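Local coordinates for protein Cel44C (Paenibacillus polymyxa, PDB 2YIH) that hydrolyses internal beta-1,4 linkages of xyloglucan and related glucans, this chain being the glycoside hydrolase family 44 part of a longer multidomain protein, at residues H96-L110 / K169-A183. The protein carries 8 engineered substitutions. Sequence-based numbering, arbitrary orientation. Where two conformers were deposited one is given.
Sequences HDQSLKLGTYSLVTL and KYGTASTKAGVKGYA. With EDO (1,2-ethanediol), chain N.
His96, where helix 90-102 faces the loop before strand 181-184, is gripped through both ring nitrogens. Its NE2 donates an almost straight bond to Ala177 O (2.8 Å), nearly in the ring plane, while ND1 and Ser106 OG share a hydrogen bond that fixes the ring's rotation. CG2 of Val179 sits over the centre of one face in a CH-pi contact, and Leu100 CG lies over the opposite face, toward its rim. Turned away from its own backbone N (chi1 -173°), the imidazole drives its CD2 edge into the face of Tyr170, a T-shaped pair with planes at 85°. Next along the strand, Val108 CG2 touches Val179 CG1 at 3.7 Å, and Leu110 CD1 rests on Tyr182 CB. Near the strand's start, Lys180 CB lies over the Tyr105 ring, toward its rim; the tyrosine hydroxyl bonds to Glu227. Packing gives way to solvent around Asp97: Tyr170 OH donates to OD1 (2.7 Å) from above the carboxylate plane, whereas OD2 reaches Lys169 NZ through a water and also accepts from an ethanediol, probably from the crystallisation liquor. Four backbone bonds, from Gly181 N to Ser106 O through Leu110 N to Ala183 O, join parallel strands 105-110 and 181-184. They are the third and fourth strands of the TIM barrel, flanked by strands 42-45 and 227-233 respectively, with helix 159-170 packed outside on Tyr182 and Leu110.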
ATOM      1  N   HIS A  96      13.461   9.749  -4.873  1.00  8.82           N
ATOM      2  CA  HIS A  96      13.462   8.993  -6.123  1.00  8.88           C
ATOM      3  C   HIS A  96      14.874   8.483  -6.435  1.00  8.97           C
ATOM      4  O   HIS A  96      15.022   7.387  -6.927  1.00  9.13           O
ATOM      5  CB  HIS A  96      12.962   9.833  -7.293  1.00  9.14           C
ATOM      6  CG  HIS A  96      12.785   9.049  -8.551  1.00  9.48           C
ATOM      7  ND1 HIS A  96      12.067   7.872  -8.586  1.00  9.21           N
ATOM      8  CD2 HIS A  96      13.267   9.240  -9.804  1.00  9.29           C
ATOM      9  CE1 HIS A  96      12.091   7.382  -9.817  1.00  9.80           C
ATOM     10  NE2 HIS A  96      12.809   8.197 -10.578  1.00  9.63           N
ATOM     11  N   ASP A  97      15.901   9.250  -6.090  1.00  9.35           N
ATOM     12  CA  ASP A  97      17.281   8.751  -6.276  1.00 10.09           C
ATOM     13  C   ASP A  97      17.458   7.429  -5.515  1.00 10.28           C
ATOM     14  O   ASP A  97      18.163   6.519  -5.991  1.00  9.98           O
ATOM     15  CB  ASP A  97      18.315   9.769  -5.764  1.00 10.59           C
ATOM     16  CG  ASP A  97      18.506  10.964  -6.697  1.00 11.45           C
ATOM     17  OD1 ASP A  97      18.006  10.988  -7.852  1.00 11.37           O
ATOM     18  OD2 ASP A  97      19.210  11.911  -6.253  1.00 12.26           O
ATOM     19  N   GLN A  98      16.895   7.360  -4.317  1.00 10.77           N
ATOM     20  CA  GLN A  98      16.937   6.137  -3.534  1.00 12.02           C
ATOM     21  C   GLN A  98      16.156   5.003  -4.222  1.00 12.35           C
ATOM     22  O   GLN A  98      16.629   3.858  -4.262  1.00 11.60           O
ATOM     23  CB  GLN A  98      16.476   6.379  -2.094  1.00 14.08           C
ATOM     24  CG  GLN A  98      16.643   5.150  -1.190  1.00 18.10           C
ATOM     25  CD  GLN A  98      18.112   4.855  -0.799  1.00 20.01           C
ATOM     26  OE1 GLN A  98      19.066   5.359  -1.409  1.00 24.40           O
ATOM     27  NE2 GLN A  98      18.284   4.025   0.216  1.00 21.94           N
ATOM     28  N   SER A  99      14.992   5.313  -4.798  1.00 11.17           N
ATOM     29  CA  SER A  99      14.265   4.294  -5.566  1.00 11.61           C
ATOM     30  C   SER A  99      15.117   3.760  -6.723  1.00 12.17           C
ATOM     31  O   SER A  99      15.097   2.552  -7.009  1.00 11.50           O
ATOM     32  CB  SER A  99      12.946   4.835  -6.129  1.00 11.54           C
ATOM     33  OG  SER A  99      11.979   4.918  -5.093  1.00 10.77           O
ATOM     34  N   LEU A 100      15.777   4.677  -7.432  1.00 11.61           N
ATOM     35  CA  LEU A 100      16.634   4.281  -8.555  1.00 12.97           C
ATOM     36  C   LEU A 100      17.753   3.333  -8.091  1.00 14.13           C
ATOM     37  O   LEU A 100      17.992   2.308  -8.745  1.00 14.39           O
ATOM     38  CB  LEU A 100      17.199   5.505  -9.261  1.00 12.86           C
ATOM     39  CG  LEU A 100      16.071   6.288  -9.959  1.00 13.50           C
ATOM     40  CD1 LEU A 100      16.679   7.515 -10.674  1.00 14.64           C
ATOM     41  CD2 LEU A 100      15.253   5.416 -10.951  1.00 14.15           C
ATOM     42  N   LYS A 101      18.337   3.636  -6.930  1.00 13.50           N
ATOM     43  CA  LYS A 101      19.429   2.834  -6.354  1.00 14.70           C
ATOM     44  C   LYS A 101      18.918   1.440  -5.973  1.00 14.83           C
ATOM     45  O   LYS A 101      19.600   0.434  -6.238  1.00 14.85           O
ATOM     46  CB  LYS A 101      20.027   3.569  -5.134  1.00 16.49           C
ATOM     47  CG  LYS A 101      21.255   2.904  -4.454  1.00 20.49           C
ATOM     48  CD  LYS A 101      21.795   3.793  -3.289  1.00 21.18           C
ATOM     49  CE  LYS A 101      21.338   3.271  -1.932  0.20 20.19           C
ATOM     50  NZ  LYS A 101      22.002   3.983  -0.796  0.20 19.96           N
ATOM     51  N   LEU A 102      17.683   1.378  -5.474  1.00 13.95           N
ATOM     52  CA  LEU A 102      17.112   0.147  -4.931  1.00 14.01           C
ATOM     53  C   LEU A 102      16.313  -0.612  -5.996  1.00 14.30           C
ATOM     54  O   LEU A 102      15.840  -1.715  -5.728  1.00 16.37           O
ATOM     55  CB  LEU A 102      16.183   0.467  -3.758  1.00 14.34           C
ATOM     56  CG  LEU A 102      16.763   0.993  -2.451  1.00 14.60           C
ATOM     57  CD1 LEU A 102      15.627   1.320  -1.454  1.00 15.06           C
ATOM     58  CD2 LEU A 102      17.740  -0.045  -1.853  1.00 15.79           C
ATOM     59  N   GLY A 103      16.122  -0.004  -7.166  1.00 12.46           N
ATOM     60  CA  GLY A 103      15.297  -0.585  -8.220  1.00 13.48           C
ATOM     61  C   GLY A 103      13.798  -0.650  -7.944  1.00 13.20           C
ATOM     62  O   GLY A 103      13.107  -1.586  -8.392  1.00 14.02           O
ATOM     63  N   THR A 104      13.262   0.359  -7.262  1.00 10.97           N
ATOM     64  CA  THR A 104      11.837   0.326  -6.913  1.00  9.47           C
ATOM     65  C   THR A 104      11.036   1.330  -7.760  1.00  9.72           C
ATOM     66  O   THR A 104      11.587   2.320  -8.260  1.00 10.17           O
ATOM     67  CB  THR A 104      11.601   0.661  -5.420  1.00  9.45           C
ATOM     68  OG1 THR A 104      12.050   2.007  -5.174  1.00  8.72           O
ATOM     69  CG2 THR A 104      12.371  -0.318  -4.527  1.00  9.40           C
ATOM     70  N   TYR A 105       9.754   1.043  -7.943  1.00  8.61           N
ATOM     71  CA  TYR A 105       8.772   2.027  -8.439  1.00  8.62           C
ATOM     72  C   TYR A 105       8.737   3.193  -7.451  1.00  8.37           C
ATOM     73  O   TYR A 105       8.853   2.973  -6.228  1.00  8.37           O
ATOM     74  CB  TYR A 105       7.420   1.307  -8.465  1.00  8.79           C
ATOM     75  CG  TYR A 105       6.280   2.060  -9.110  1.00  8.43           C
ATOM     76  CD1 TYR A 105       5.688   3.146  -8.474  1.00  8.45           C
ATOM     77  CD2 TYR A 105       5.718   1.591 -10.288  1.00  8.21           C
ATOM     78  CE1 TYR A 105       4.578   3.787  -9.031  1.00  8.02           C
ATOM     79  CE2 TYR A 105       4.625   2.231 -10.867  1.00  8.18           C
ATOM     80  CZ  TYR A 105       4.053   3.317 -10.221  1.00  8.32           C
ATOM     81  OH  TYR A 105       2.981   3.942 -10.800  1.00  7.64           O
ATOM     82  N   SER A 106       8.567   4.434  -7.940  1.00  7.86           N
ATOM     83  CA  SER A 106       8.282   5.542  -7.036  1.00  7.87           C
ATOM     84  C   SER A 106       6.876   6.066  -7.281  1.00  7.57           C
ATOM     85  O   SER A 106       6.558   6.479  -8.399  1.00  7.17           O
ATOM     86  CB  SER A 106       9.239   6.728  -7.298  1.00  8.13           C
ATOM     87  OG  SER A 106      10.556   6.431  -6.836  1.00  9.06           O
ATOM     88  N   LEU A 107       6.093   6.140  -6.206  1.00  7.33           N
ATOM     89  CA  LEU A 107       4.787   6.813  -6.228  1.00  7.35           C
ATOM     90  C   LEU A 107       4.908   8.093  -5.428  1.00  7.30           C
ATOM     91  O   LEU A 107       5.200   8.051  -4.248  1.00  7.49           O
ATOM     92  CB  LEU A 107       3.742   5.912  -5.572  1.00  7.49           C
ATOM     93  CG  LEU A 107       2.317   6.476  -5.356  1.00  7.55           C
ATOM     94  CD1 LEU A 107       1.715   7.004  -6.704  1.00  7.70           C
ATOM     95  CD2 LEU A 107       1.420   5.387  -4.758  1.00  7.83           C
ATOM     96  N   VAL A 108       4.726   9.231  -6.094  1.00  6.69           N
ATOM     97  CA  VAL A 108       4.915  10.546  -5.494  1.00  6.70           C
ATOM     98  C   VAL A 108       3.556  11.290  -5.382  1.00  6.78           C
ATOM     99  O   VAL A 108       2.841  11.489  -6.365  1.00  6.84           O
ATOM    100  CB  VAL A 108       5.883  11.355  -6.392  1.00  6.68           C
ATOM    101  CG1 VAL A 108       6.005  12.815  -5.927  1.00  6.82           C
ATOM    102  CG2 VAL A 108       7.282  10.663  -6.428  1.00  6.86           C
ATOM    103  N   THR A 109       3.223  11.728  -4.182  1.00  6.73           N
ATOM    104  CA  THR A 109       1.977  12.470  -3.988  1.00  6.97           C
ATOM    105  C   THR A 109       2.125  13.909  -4.463  1.00  7.22           C
ATOM    106  O   THR A 109       3.151  14.562  -4.185  1.00  7.50           O
ATOM    107  CB  THR A 109       1.626  12.461  -2.490  1.00  7.07           C
ATOM    108  OG1 THR A 109       1.461  11.094  -2.090  1.00  7.19           O
ATOM    109  CG2 THR A 109       0.303  13.210  -2.181  1.00  7.20           C
ATOM    110  N   LEU A 110       1.035  14.424  -5.038  1.00  7.17           N
ATOM    111  CA  LEU A 110       0.952  15.828  -5.517  1.00  7.31           C
ATOM    112  C   LEU A 110      -0.152  16.474  -4.710  1.00  7.42           C
ATOM    113  O   LEU A 110      -1.052  15.778  -4.217  1.00  7.50           O
ATOM    114  CB  LEU A 110       0.579  15.854  -7.006  1.00  7.43           C
ATOM    115  CG  LEU A 110       1.644  15.200  -7.909  1.00  7.36           C
ATOM    116  CD1 LEU A 110       1.188  15.307  -9.352  1.00  7.67           C
ATOM    117  CD2 LEU A 110       2.970  15.917  -7.730  1.00  7.47           C
ATOM    118  N   LYS A 169      14.791  15.978 -15.132  1.00 12.86           N
ATOM    119  CA  LYS A 169      15.885  15.296 -14.453  1.00 13.42           C
ATOM    120  C   LYS A 169      15.971  13.795 -14.796  1.00 12.51           C
ATOM    121  O   LYS A 169      17.088  13.219 -14.909  1.00 13.02           O
ATOM    122  CB  LYS A 169      15.755  15.493 -12.932  1.00 13.62           C
ATOM    123  CG  LYS A 169      16.930  14.960 -12.129  1.00 15.71           C
ATOM    124  CD  LYS A 169      16.849  15.423 -10.686  1.00 16.40           C
ATOM    125  CE  LYS A 169      17.790  14.644  -9.775  1.00 17.52           C
ATOM    126  NZ  LYS A 169      19.229  15.016  -9.956  1.00 19.48           N
ATOM    127  N   TYR A 170      14.813  13.143 -14.906  1.00 11.67           N
ATOM    128  CA  TYR A 170      14.759  11.676 -14.873  1.00 11.94           C
ATOM    129  C   TYR A 170      14.256  11.046 -16.150  1.00 12.41           C
ATOM    130  O   TYR A 170      14.288   9.824 -16.283  1.00 14.73           O
ATOM    131  CB  TYR A 170      13.840  11.215 -13.748  1.00 10.70           C
ATOM    132  CG  TYR A 170      14.392  11.549 -12.373  1.00 10.58           C
ATOM    133  CD1 TYR A 170      15.586  10.983 -11.907  1.00 10.24           C
ATOM    134  CD2 TYR A 170      13.700  12.391 -11.527  1.00 10.30           C
ATOM    135  CE1 TYR A 170      16.098  11.310 -10.651  1.00 10.07           C
ATOM    136  CE2 TYR A 170      14.184  12.695 -10.247  1.00 10.87           C
ATOM    137  CZ  TYR A 170      15.387  12.160  -9.817  1.00 10.39           C
ATOM    138  OH  TYR A 170      15.838  12.424  -8.529  1.00 11.10           O
ATOM    139  N   GLY A 171      13.705  11.867 -17.043  1.00 12.74           N
ATOM    140  CA  GLY A 171      12.925  11.365 -18.176  1.00 12.86           C
ATOM    141  C   GLY A 171      11.489  11.042 -17.801  1.00 13.30           C
ATOM    142  O   GLY A 171      11.077  11.216 -16.628  1.00 13.10           O
ATOM    143  N   THR A 172      10.717  10.548 -18.770  1.00 12.60           N
ATOM    144  CA  THR A 172       9.305  10.264 -18.510  1.00 12.63           C
ATOM    145  C   THR A 172       9.102   8.907 -17.831  1.00 12.30           C
ATOM    146  O   THR A 172      10.010   8.062 -17.790  1.00 11.95           O
ATOM    147  CB  THR A 172       8.484  10.296 -19.794  1.00 13.33           C
ATOM    148  OG1 THR A 172       8.959   9.276 -20.687  1.00 14.10           O
ATOM    149  CG2 THR A 172       8.593  11.653 -20.468  1.00 13.83           C
ATOM    150  N   ALA A 173       7.891   8.685 -17.335  1.00 12.47           N
ATOM    151  CA  ALA A 173       7.535   7.439 -16.655  1.00 13.09           C
ATOM    152  C   ALA A 173       7.853   6.190 -17.475  1.00 14.23           C
ATOM    153  O   ALA A 173       8.174   5.139 -16.913  1.00 14.19           O
ATOM    154  CB  ALA A 173       6.045   7.447 -16.295  1.00 12.65           C
ATOM    155  N   SER A 174       7.746   6.301 -18.794  1.00 14.67           N
ATOM    156  CA  SER A 174       7.952   5.169 -19.705  0.50 15.44           C
ATOM    157  C   SER A 174       9.408   4.751 -19.779  1.00 16.18           C
ATOM    158  O   SER A 174       9.733   3.701 -20.360  1.00 16.69           O
ATOM    159  CB  SER A 174       7.501   5.534 -21.120  0.50 14.96           C
ATOM    160  OG  SER A 174       8.241   6.627 -21.615  0.50 13.91           O
ATOM    161  N   THR A 175      10.287   5.594 -19.253  1.00 15.01           N
ATOM    162  CA  THR A 175      11.728   5.306 -19.269  1.00 15.48           C
ATOM    163  C   THR A 175      12.134   4.589 -17.995  1.00 16.22           C
ATOM    164  O   THR A 175      11.409   4.599 -16.994  1.00 16.39           O
ATOM    165  CB  THR A 175      12.615   6.580 -19.442  1.00 15.93           C
ATOM    166  OG1 THR A 175      12.619   7.357 -18.219  1.00 16.01           O
ATOM    167  CG2 THR A 175      12.121   7.428 -20.606  1.00 14.62           C
ATOM    168  N   LYS A 176      13.331   4.010 -18.014  1.00 15.97           N
ATOM    169  CA  LYS A 176      13.815   3.256 -16.866  1.00 15.74           C
ATOM    170  C   LYS A 176      13.923   4.118 -15.608  1.00 14.90           C
ATOM    171  O   LYS A 176      13.645   3.635 -14.510  1.00 15.27           O
ATOM    172  CB  LYS A 176      15.189   2.635 -17.192  1.00 16.85           C
ATOM    173  CG  LYS A 176      15.758   1.755 -16.087  0.20 16.36           C
ATOM    174  CD  LYS A 176      17.207   1.395 -16.377  0.20 16.31           C
ATOM    175  CE  LYS A 176      17.305   0.368 -17.487  0.20 16.49           C
ATOM    176  NZ  LYS A 176      18.078   0.911 -18.636  0.20 16.45           N
ATOM    177  N   ALA A 177      14.290   5.389 -15.769  1.00 13.52           N
ATOM    178  CA  ALA A 177      14.648   6.244 -14.649  1.00 12.37           C
ATOM    179  C   ALA A 177      13.493   7.143 -14.203  1.00 12.07           C
ATOM    180  O   ALA A 177      13.615   7.850 -13.216  1.00 10.85           O
ATOM    181  CB  ALA A 177      15.861   7.091 -15.004  1.00 12.67           C
ATOM    182  N   GLY A 178      12.376   7.093 -14.926  1.00 11.24           N
ATOM    183  CA  GLY A 178      11.308   8.070 -14.694  1.00 10.68           C
ATOM    184  C   GLY A 178      10.547   7.799 -13.411  1.00 10.06           C
ATOM    185  O   GLY A 178      10.507   6.661 -12.912  1.00 10.49           O
ATOM    186  N   VAL A 179       9.928   8.851 -12.871  1.00  9.78           N
ATOM    187  CA  VAL A 179       8.973   8.697 -11.772  1.00  9.97           C
ATOM    188  C   VAL A 179       7.694   8.133 -12.382  1.00 10.06           C
ATOM    189  O   VAL A 179       7.121   8.733 -13.282  1.00  9.77           O
ATOM    190  CB  VAL A 179       8.696  10.059 -11.112  1.00  9.55           C
ATOM    191  CG1 VAL A 179       7.560   9.952 -10.048  1.00  9.47           C
ATOM    192  CG2 VAL A 179       9.970  10.586 -10.484  1.00  9.64           C
ATOM    193  N   LYS A 180       7.234   6.988 -11.893  1.00  9.84           N
ATOM    194  CA  LYS A 180       6.178   6.261 -12.596  1.00 10.34           C
ATOM    195  C   LYS A 180       4.758   6.598 -12.180  1.00  9.85           C
ATOM    196  O   LYS A 180       3.824   6.433 -12.971  1.00 10.30           O
ATOM    197  CB  LYS A 180       6.425   4.762 -12.472  1.00 11.65           C
ATOM    198  CG  LYS A 180       7.564   4.330 -13.423  1.00 14.09           C
ATOM    199  CD  LYS A 180       7.914   2.865 -13.262  1.00 16.58           C
ATOM    200  CE  LYS A 180       8.627   2.324 -14.505  1.00 19.80           C
ATOM    201  NZ  LYS A 180       9.634   3.277 -15.067  1.00 21.60           N
ATOM    202  N   GLY A 181       4.580   6.941 -10.907  1.00  8.88           N
ATOM    203  CA  GLY A 181       3.233   7.162 -10.378  1.00  8.20           C
ATOM    204  C   GLY A 181       3.084   8.476  -9.616  1.00  7.92           C
ATOM    205  O   GLY A 181       3.979   8.880  -8.872  1.00  7.47           O
ATOM    206  N   TYR A 182       1.911   9.103  -9.762  1.00  7.41           N
ATOM    207  CA  TYR A 182       1.580  10.301  -8.982  1.00  7.69           C
ATOM    208  C   TYR A 182       0.234  10.086  -8.335  1.00  7.87           C
ATOM    209  O   TYR A 182      -0.686   9.578  -8.996  1.00  8.19           O
ATOM    210  CB  TYR A 182       1.499  11.573  -9.855  1.00  7.69           C
ATOM    211  CG  TYR A 182       2.827  11.938 -10.486  1.00  7.77           C
ATOM    212  CD1 TYR A 182       3.834  12.522  -9.744  1.00  7.89           C
ATOM    213  CD2 TYR A 182       3.082  11.631 -11.822  1.00  8.38           C
ATOM    214  CE1 TYR A 182       5.076  12.785 -10.320  1.00  8.34           C
ATOM    215  CE2 TYR A 182       4.313  11.923 -12.413  1.00  8.35           C
ATOM    216  CZ  TYR A 182       5.272  12.552 -11.669  1.00  8.15           C
ATOM    217  OH  TYR A 182       6.500  12.835 -12.224  1.00  8.70           O
ATOM    218  N   ALA A 183       0.103  10.519  -7.078  1.00  7.25           N
ATOM    219  CA  ALA A 183      -1.140  10.331  -6.336  1.00  7.49           C
ATOM    220  C   ALA A 183      -1.795  11.696  -6.153  1.00  7.57           C
ATOM    221  O   ALA A 183      -1.096  12.712  -5.930  1.00  8.12           O
ATOM    222  CB  ALA A 183      -0.867   9.681  -4.928  1.00  7.77           C
TER
HETATM  223  C1  EDO N1531      18.767  15.673  -4.330  1.00 30.88           C
HETATM  224  O1  EDO N1531      18.356  14.705  -5.307  1.00 25.75           O
HETATM  225  C2  EDO N1531      19.478  15.044  -3.133  1.00 31.75           C
HETATM  226  O2  EDO N1531      19.276  15.934  -2.021  1.00 34.41           O
HETATM  227  O   HOH W   1      20.625  13.603  -7.988  1.00 29.48           O
HETATM  228  O   HOH W   2       9.417   5.208 -10.700  1.00 14.80           O